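Local coordinates for protein paenibacillus xanthan lyase (Paenibacillus, PDB 6F2P) that cleaves the polysaccharide xanthan as a lyase, probably by beta-elimination that releases terminal mannose units from its side chains, at residues Pro816-Lys827 / Leu856-Phe867. Sequence-based numbering, arbitrary orientation.
Sequences PGTYDVKSRIMK and LSKEFTMGSYSF
Phe-867 meets Tyr-819 and Val-821 on the inner face of an antiparallel strand pair in a calcium-binding beta-sandwich. The N-to-C directions of strands 817-826 and 857-867 lie 153° apart, strand 891-900 pairs with the other side of 817-826, and Leu-836 and Ile-838 of the opposing sheet touch this face. With CG of Phe-867 anti to its carbonyl carbon (chi1 -52°), CD1 of the ring reaches CD2 of Tyr-819 at 3.5 Å; the rings are oblique, with planes 50° apart. Further along, CG2 of Val-821 approaches the ring edge at CZ of Phe-867, 4.4 Å away, while CD2 of Tyr-865 sits over the centre of one face of that ring.

At Val-821 the register shifts by one residue. Val-821 O accepts a hydrogen bond from Met-862 N (2.8 Å) and a weak one from Gly-863 N (3.5 Å), the signature of a classic beta bulge.

On the other face, the bent chain of Glu-859 folds its carboxylate back over the neighbouring strand, placing OE1 3.5 Å from Arg-824 CB. The charges are complementary, but Glu-859 OE1 stays 4.2 Å from Arg-824 NE, too far for a salt bridge. Instead, Arg-824 NH1 is salt-bridged to Asp-894, a calcium ligand, and hydrogen-bonded to Asn-789 O. Over one guanidinium face lies Ser-857 OG, 3.1 Å from Arg-824 NH2 at an angle too poor for a hydrogen bond.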
ATOM      1  N   PRO A 816      29.322 -10.803   0.432  1.00 25.61           N
ATOM      2  CA  PRO A 816      29.597 -11.066   1.845  1.00 25.12           C
ATOM      3  C   PRO A 816      31.097 -11.089   2.097  1.00 23.50           C
ATOM      4  O   PRO A 816      31.850 -11.540   1.239  1.00 27.27           O
ATOM      5  CB  PRO A 816      29.001 -12.461   2.065  1.00 22.77           C
ATOM      6  CG  PRO A 816      28.951 -13.075   0.705  1.00 21.17           C
ATOM      7  CD  PRO A 816      28.684 -11.949  -0.238  1.00 22.38           C
ATOM      8  N   GLY A 817      31.516 -10.592   3.254  1.00 20.32           N
ATOM      9  CA  GLY A 817      32.910 -10.622   3.639  1.00 17.71           C
ATOM     10  C   GLY A 817      33.159  -9.717   4.825  1.00 26.35           C
ATOM     11  O   GLY A 817      32.244  -9.053   5.313  1.00 27.12           O
ATOM     12  N   THR A 818      34.399  -9.697   5.300  1.00 23.51           N
ATOM     13  CA  THR A 818      34.804  -8.746   6.320  1.00 23.78           C
ATOM     14  C   THR A 818      35.551  -7.587   5.670  1.00 27.47           C
ATOM     15  O   THR A 818      36.632  -7.763   5.119  1.00 30.88           O
ATOM     16  CB  THR A 818      35.694  -9.406   7.378  1.00 26.14           C
ATOM     17  OG1 THR A 818      34.930 -10.380   8.098  1.00 25.72           O
ATOM     18  CG2 THR A 818      36.233  -8.368   8.350  1.00 20.07           C
ATOM     19  N   TYR A 819      34.965  -6.399   5.725  1.00 29.59           N
ATOM     20  CA  TYR A 819      35.557  -5.252   5.058  1.00 25.06           C
ATOM     21  C   TYR A 819      36.004  -4.178   6.042  1.00 34.99           C
ATOM     22  O   TYR A 819      35.365  -3.929   7.069  1.00 32.22           O
ATOM     23  CB  TYR A 819      34.580  -4.648   4.039  1.00 22.87           C
ATOM     24  CG  TYR A 819      34.129  -5.612   2.967  1.00 25.80           C
ATOM     25  CD1 TYR A 819      34.919  -5.866   1.852  1.00 26.95           C
ATOM     26  CD2 TYR A 819      32.916  -6.274   3.070  1.00 22.63           C
ATOM     27  CE1 TYR A 819      34.510  -6.751   0.873  1.00 24.84           C
ATOM     28  CE2 TYR A 819      32.498  -7.161   2.094  1.00 20.51           C
ATOM     29  CZ  TYR A 819      33.294  -7.395   1.001  1.00 23.93           C
ATOM     30  OH  TYR A 819      32.871  -8.280   0.034  1.00 29.53           O
ATOM     31  N   ASP A 820      37.125  -3.553   5.715  1.00 37.82           N
ATOM     32  CA  ASP A 820      37.585  -2.375   6.422  1.00 32.39           C
ATOM     33  C   ASP A 820      36.768  -1.193   5.882  1.00 33.11           C
ATOM     34  O   ASP A 820      36.718  -0.964   4.672  1.00 29.61           O
ATOM     35  CB  ASP A 820      39.080  -2.198   6.150  1.00 36.20           C
ATOM     36  CG  ASP A 820      39.750  -1.278   7.136  1.00 50.90           C
ATOM     37  OD1 ASP A 820      39.183  -1.057   8.227  1.00 49.56           O
ATOM     38  OD2 ASP A 820      40.852  -0.782   6.818  1.00 58.82           O
ATOM     39  N   VAL A 821      36.098  -0.462   6.768  1.00 35.56           N
ATOM     40  CA  VAL A 821      35.226   0.623   6.322  1.00 28.04           C
ATOM     41  C   VAL A 821      35.918   1.980   6.330  1.00 28.83           C
ATOM     42  O   VAL A 821      36.315   2.476   7.382  1.00 34.19           O
ATOM     43  CB  VAL A 821      33.952   0.711   7.163  1.00 23.32           C
ATOM     44  CG1 VAL A 821      33.079   1.857   6.667  1.00 22.22           C
ATOM     45  CG2 VAL A 821      33.198  -0.599   7.092  1.00 20.99           C
ATOM     46  N   LYS A 822      36.050   2.573   5.147  1.00 24.71           N
ATOM     47  CA  LYS A 822      36.692   3.874   4.988  1.00 25.02           C
ATOM     48  C   LYS A 822      35.705   4.942   4.505  1.00 29.17           C
ATOM     49  O   LYS A 822      34.727   4.647   3.814  1.00 28.09           O
ATOM     50  CB  LYS A 822      37.861   3.771   4.001  1.00 25.86           C
ATOM     51  CG  LYS A 822      38.918   2.750   4.387  1.00 33.33           C
ATOM     52  CD  LYS A 822      40.161   2.830   3.500  1.00 33.69           C
ATOM     53  CE  LYS A 822      41.321   2.066   4.128  1.00 34.94           C
ATOM     54  NZ  LYS A 822      42.572   2.079   3.312  1.00 35.43           N
ATOM     55  N   SER A 823      35.962   6.191   4.864  1.00 26.40           N
ATOM     56  CA  SER A 823      35.156   7.287   4.345  1.00 27.08           C
ATOM     57  C   SER A 823      36.057   8.421   3.888  1.00 24.00           C
ATOM     58  O   SER A 823      37.077   8.698   4.515  1.00 28.66           O
ATOM     59  CB  SER A 823      34.163   7.784   5.398  1.00 26.69           C
ATOM     60  OG  SER A 823      34.835   8.351   6.506  1.00 33.68           O
ATOM     61  N   ARG A 824      35.696   9.053   2.778  1.00 24.49           N
ATOM     62  CA  ARG A 824      36.456  10.191   2.273  1.00 29.01           C
ATOM     63  C   ARG A 824      35.758  11.465   2.711  1.00 25.89           C
ATOM     64  O   ARG A 824      34.590  11.676   2.402  1.00 27.98           O
ATOM     65  CB  ARG A 824      36.599  10.141   0.749  1.00 24.87           C
ATOM     66  CG  ARG A 824      37.510  11.210   0.171  1.00 26.47           C
ATOM     67  CD  ARG A 824      37.677  11.044  -1.336  1.00 31.94           C
ATOM     68  NE  ARG A 824      38.949  11.577  -1.820  1.00 41.12           N
ATOM     69  CZ  ARG A 824      39.079  12.701  -2.518  1.00 41.78           C
ATOM     70  NH1 ARG A 824      38.016  13.423  -2.831  1.00 36.06           N
ATOM     71  NH2 ARG A 824      40.280  13.101  -2.913  1.00 46.97           N
ATOM     72  N   ILE A 825      36.484  12.295   3.452  1.00 22.30           N
ATOM     73  CA  ILE A 825      35.934  13.496   4.050  1.00 26.28           C
ATOM     74  C   ILE A 825      36.574  14.739   3.431  1.00 34.55           C
ATOM     75  O   ILE A 825      37.803  14.826   3.341  1.00 38.32           O
ATOM     76  CB  ILE A 825      36.196  13.507   5.576  1.00 29.21           C
ATOM     77  CG1 ILE A 825      35.617  12.247   6.245  1.00 24.41           C
ATOM     78  CG2 ILE A 825      35.688  14.803   6.205  1.00 27.78           C
ATOM     79  CD1 ILE A 825      34.160  11.976   5.929  1.00 25.64           C
ATOM     80  N   MET A 826      35.752  15.693   2.996  1.00 28.39           N
ATOM     81  CA  MET A 826      36.277  16.961   2.499  1.00 28.97           C
ATOM     82  C   MET A 826      36.579  17.896   3.670  1.00 36.37           C
ATOM     83  O   MET A 826      35.895  17.860   4.702  1.00 28.04           O
ATOM     84  CB  MET A 826      35.285  17.613   1.543  1.00 27.77           C
ATOM     85  CG  MET A 826      34.865  16.723   0.398  1.00 26.15           C
ATOM     86  SD  MET A 826      36.231  16.421  -0.725  1.00 38.64           S
ATOM     87  CE  MET A 826      36.516  14.698  -0.397  1.00 41.89           C
ATOM     88  N   LYS A 827      37.608  18.726   3.517  1.00 33.58           N
ATOM     89  CA  LYS A 827      37.965  19.676   4.563  1.00 33.72           C
ATOM     90  C   LYS A 827      36.876  20.731   4.713  1.00 36.48           C
ATOM     91  O   LYS A 827      36.348  21.249   3.724  1.00 33.95           O
ATOM     92  CB  LYS A 827      39.310  20.352   4.267  1.00 40.36           C
ATOM     93  CG  LYS A 827      39.784  21.319   5.355  1.00 42.42           C
ATOM     94  CD  LYS A 827      41.089  22.001   4.961  1.00 47.71           C
ATOM     95  CE  LYS A 827      41.492  23.079   5.959  1.00 38.49           C
ATOM     96  NZ  LYS A 827      42.680  23.828   5.456  1.00 45.96           N
ATOM     97  N   LEU A 856      42.907  19.086   1.083  1.00 43.85           N
ATOM     98  CA  LEU A 856      41.483  19.333   0.883  1.00 42.32           C
ATOM     99  C   LEU A 856      40.595  18.171   1.297  1.00 37.20           C
ATOM    100  O   LEU A 856      39.382  18.333   1.444  1.00 38.17           O
ATOM    101  CB  LEU A 856      41.230  19.654  -0.584  1.00 39.50           C
ATOM    102  CG  LEU A 856      41.856  20.974  -1.006  1.00 34.24           C
ATOM    103  CD1 LEU A 856      41.811  21.106  -2.514  1.00 41.46           C
ATOM    104  CD2 LEU A 856      41.119  22.117  -0.322  1.00 30.26           C
ATOM    105  N   SER A 857      41.200  17.000   1.470  1.00 36.51           N
ATOM    106  CA  SER A 857      40.456  15.802   1.821  1.00 31.12           C
ATOM    107  C   SER A 857      41.380  14.766   2.432  1.00 33.83           C
ATOM    108  O   SER A 857      42.582  14.780   2.190  1.00 44.58           O
ATOM    109  CB  SER A 857      39.792  15.221   0.579  1.00 31.55           C
ATOM    110  OG  SER A 857      40.756  14.897  -0.408  1.00 32.63           O
ATOM    111  N   LYS A 858      40.812  13.867   3.227  1.00 35.25           N
ATOM    112  CA  LYS A 858      41.566  12.756   3.797  1.00 31.02           C
ATOM    113  C   LYS A 858      40.715  11.497   3.776  1.00 31.21           C
ATOM    114  O   LYS A 858      39.489  11.565   3.783  1.00 35.05           O
ATOM    115  CB  LYS A 858      41.990  13.055   5.238  1.00 33.26           C
ATOM    116  CG  LYS A 858      42.956  14.215   5.395  1.00 35.83           C
ATOM    117  CD  LYS A 858      43.607  14.202   6.769  1.00 39.82           C
ATOM    118  CE  LYS A 858      42.581  14.317   7.897  1.00 31.99           C
ATOM    119  NZ  LYS A 858      43.225  14.328   9.255  1.00 31.93           N
ATOM    120  N   GLU A 859      41.370  10.345   3.754  1.00 31.81           N
ATOM    121  CA  GLU A 859      40.665   9.075   3.806  1.00 28.97           C
ATOM    122  C   GLU A 859      40.721   8.521   5.222  1.00 36.06           C
ATOM    123  O   GLU A 859      41.780   8.088   5.679  1.00 40.73           O
ATOM    124  CB  GLU A 859      41.301   8.070   2.854  1.00 29.24           C
ATOM    125  CG  GLU A 859      40.387   6.924   2.519  1.00 33.16           C
ATOM    126  CD  GLU A 859      39.337   7.318   1.505  1.00 35.20           C
ATOM    127  OE1 GLU A 859      39.593   8.257   0.716  1.00 37.49           O
ATOM    128  OE2 GLU A 859      38.257   6.690   1.493  1.00 38.99           O
ATOM    129  N   PHE A 860      39.586   8.535   5.914  1.00 30.60           N
ATOM    130  CA  PHE A 860      39.522   8.017   7.271  1.00 23.97           C
ATOM    131  C   PHE A 860      39.222   6.530   7.267  1.00 28.81           C
ATOM    132  O   PHE A 860      38.304   6.080   6.587  1.00 37.91           O
ATOM    133  CB  PHE A 860      38.456   8.759   8.087  1.00 22.42           C
ATOM    134  CG  PHE A 860      38.835  10.166   8.436  1.00 24.82           C
ATOM    135  CD1 PHE A 860      38.727  11.185   7.494  1.00 25.19           C
ATOM    136  CD2 PHE A 860      39.308  10.476   9.702  1.00 27.49           C
ATOM    137  CE1 PHE A 860      39.083  12.490   7.809  1.00 22.66           C
ATOM    138  CE2 PHE A 860      39.662  11.780  10.028  1.00 25.35           C
ATOM    139  CZ  PHE A 860      39.550  12.789   9.078  1.00 24.39           C
ATOM    140  N   THR A 861      40.000   5.767   8.025  1.00 31.26           N
ATOM    141  CA  THR A 861      39.694   4.362   8.251  1.00 30.07           C
ATOM    142  C   THR A 861      38.883   4.251   9.534  1.00 30.30           C
ATOM    143  O   THR A 861      39.412   4.433  10.631  1.00 31.77           O
ATOM    144  CB  THR A 861      40.969   3.519   8.376  1.00 24.12           C
ATOM    145  OG1 THR A 861      41.814   3.765   7.251  1.00 31.84           O
ATOM    146  CG2 THR A 861      40.624   2.044   8.414  1.00 32.44           C
ATOM    147  N   MET A 862      37.593   3.968   9.395  1.00 29.52           N
ATOM    148  CA  MET A 862      36.701   3.930  10.544  1.00 33.57           C
ATOM    149  C   MET A 862      36.933   2.663  11.344  1.00 32.22           C
ATOM    150  O   MET A 862      36.973   2.686  12.574  1.00 36.12           O
ATOM    151  CB  MET A 862      35.239   3.998  10.099  1.00 31.76           C
ATOM    152  CG  MET A 862      34.934   5.067   9.059  1.00 27.91           C
ATOM    153  SD  MET A 862      35.276   6.726   9.654  1.00 40.28           S
ATOM    154  CE  MET A 862      34.173   6.826  11.065  1.00 38.76           C
ATOM    155  N   GLY A 863      37.083   1.551  10.638  1.00 28.74           N
ATOM    156  CA  GLY A 863      37.283   0.277  11.296  1.00 31.30           C
ATOM    157  C   GLY A 863      36.748  -0.880  10.484  1.00 33.19           C
ATOM    158  O   GLY A 863      36.277  -0.702   9.363  1.00 38.07           O
ATOM    159  N   SER A 864      36.798  -2.072  11.065  1.00 40.10           N
ATOM    160  CA  SER A 864      36.434  -3.283  10.345  1.00 32.68           C
ATOM    161  C   SER A 864      35.092  -3.862  10.810  1.00 32.63           C
ATOM    162  O   SER A 864      34.710  -3.714  11.973  1.00 28.87           O
ATOM    163  CB  SER A 864      37.546  -4.311  10.501  1.00 27.26           C
ATOM    164  OG  SER A 864      37.319  -5.424   9.665  1.00 46.03           O
ATOM    165  N   TYR A 865      34.389  -4.525   9.893  1.00 26.86           N
ATOM    166  CA  TYR A 865      33.074  -5.086  10.170  1.00 21.69           C
ATOM    167  C   TYR A 865      32.831  -6.322   9.321  1.00 27.90           C
ATOM    168  O   TYR A 865      33.238  -6.387   8.155  1.00 27.26           O
ATOM    169  CB  TYR A 865      31.983  -4.060   9.876  1.00 23.81           C
ATOM    170  CG  TYR A 865      30.592  -4.455  10.346  1.00 27.11           C
ATOM    171  CD1 TYR A 865      30.150  -4.120  11.619  1.00 26.53           C
ATOM    172  CD2 TYR A 865      29.718  -5.146   9.512  1.00 23.74           C
ATOM    173  CE1 TYR A 865      28.883  -4.468  12.053  1.00 27.61           C
ATOM    174  CE2 TYR A 865      28.450  -5.498   9.937  1.00 23.63           C
ATOM    175  CZ  TYR A 865      28.036  -5.155  11.211  1.00 29.17           C
ATOM    176  OH  TYR A 865      26.769  -5.493  11.652  1.00 28.71           O
ATOM    177  N   SER A 866      32.152  -7.305   9.902  1.00 27.77           N
ATOM    178  CA  SER A 866      31.883  -8.541   9.185  1.00 26.48           C
ATOM    179  C   SER A 866      30.449  -8.599   8.655  1.00 27.85           C
ATOM    180  O   SER A 866      29.486  -8.613   9.425  1.00 27.38           O
ATOM    181  CB  SER A 866      32.190  -9.747  10.066  1.00 23.55           C
ATOM    182  OG  SER A 866      32.064 -10.943   9.320  1.00 39.87           O
ATOM    183  N   PHE A 867      30.326  -8.617   7.330  1.00 25.59           N
ATOM    184  CA  PHE A 867      29.033  -8.698   6.670  1.00 23.33           C
ATOM    185  C   PHE A 867      28.823 -10.134   6.237  1.00 28.21           C
ATOM    186  O   PHE A 867      29.375 -10.573   5.227  1.00 27.23           O
ATOM    187  CB  PHE A 867      28.989  -7.768   5.462  1.00 20.11           C
ATOM    188  CG  PHE A 867      29.387  -6.347   5.775  1.00 27.76           C
ATOM    189  CD1 PHE A 867      30.730  -5.982   5.848  1.00 22.61           C
ATOM    190  CD2 PHE A 867      28.418  -5.371   5.992  1.00 25.38           C
ATOM    191  CE1 PHE A 867      31.099  -4.672   6.135  1.00 21.93           C
ATOM    192  CE2 PHE A 867      28.781  -4.060   6.279  1.00 22.87           C
ATOM    193  CZ  PHE A 867      30.122  -3.711   6.349  1.00 23.35           C
TER
HETATM  194  O   HOH W   1      41.595  11.936   0.070  1.00 36.86           O
HETATM  195  O   HOH W   2      37.363  20.708   0.972  1.00 36.70           O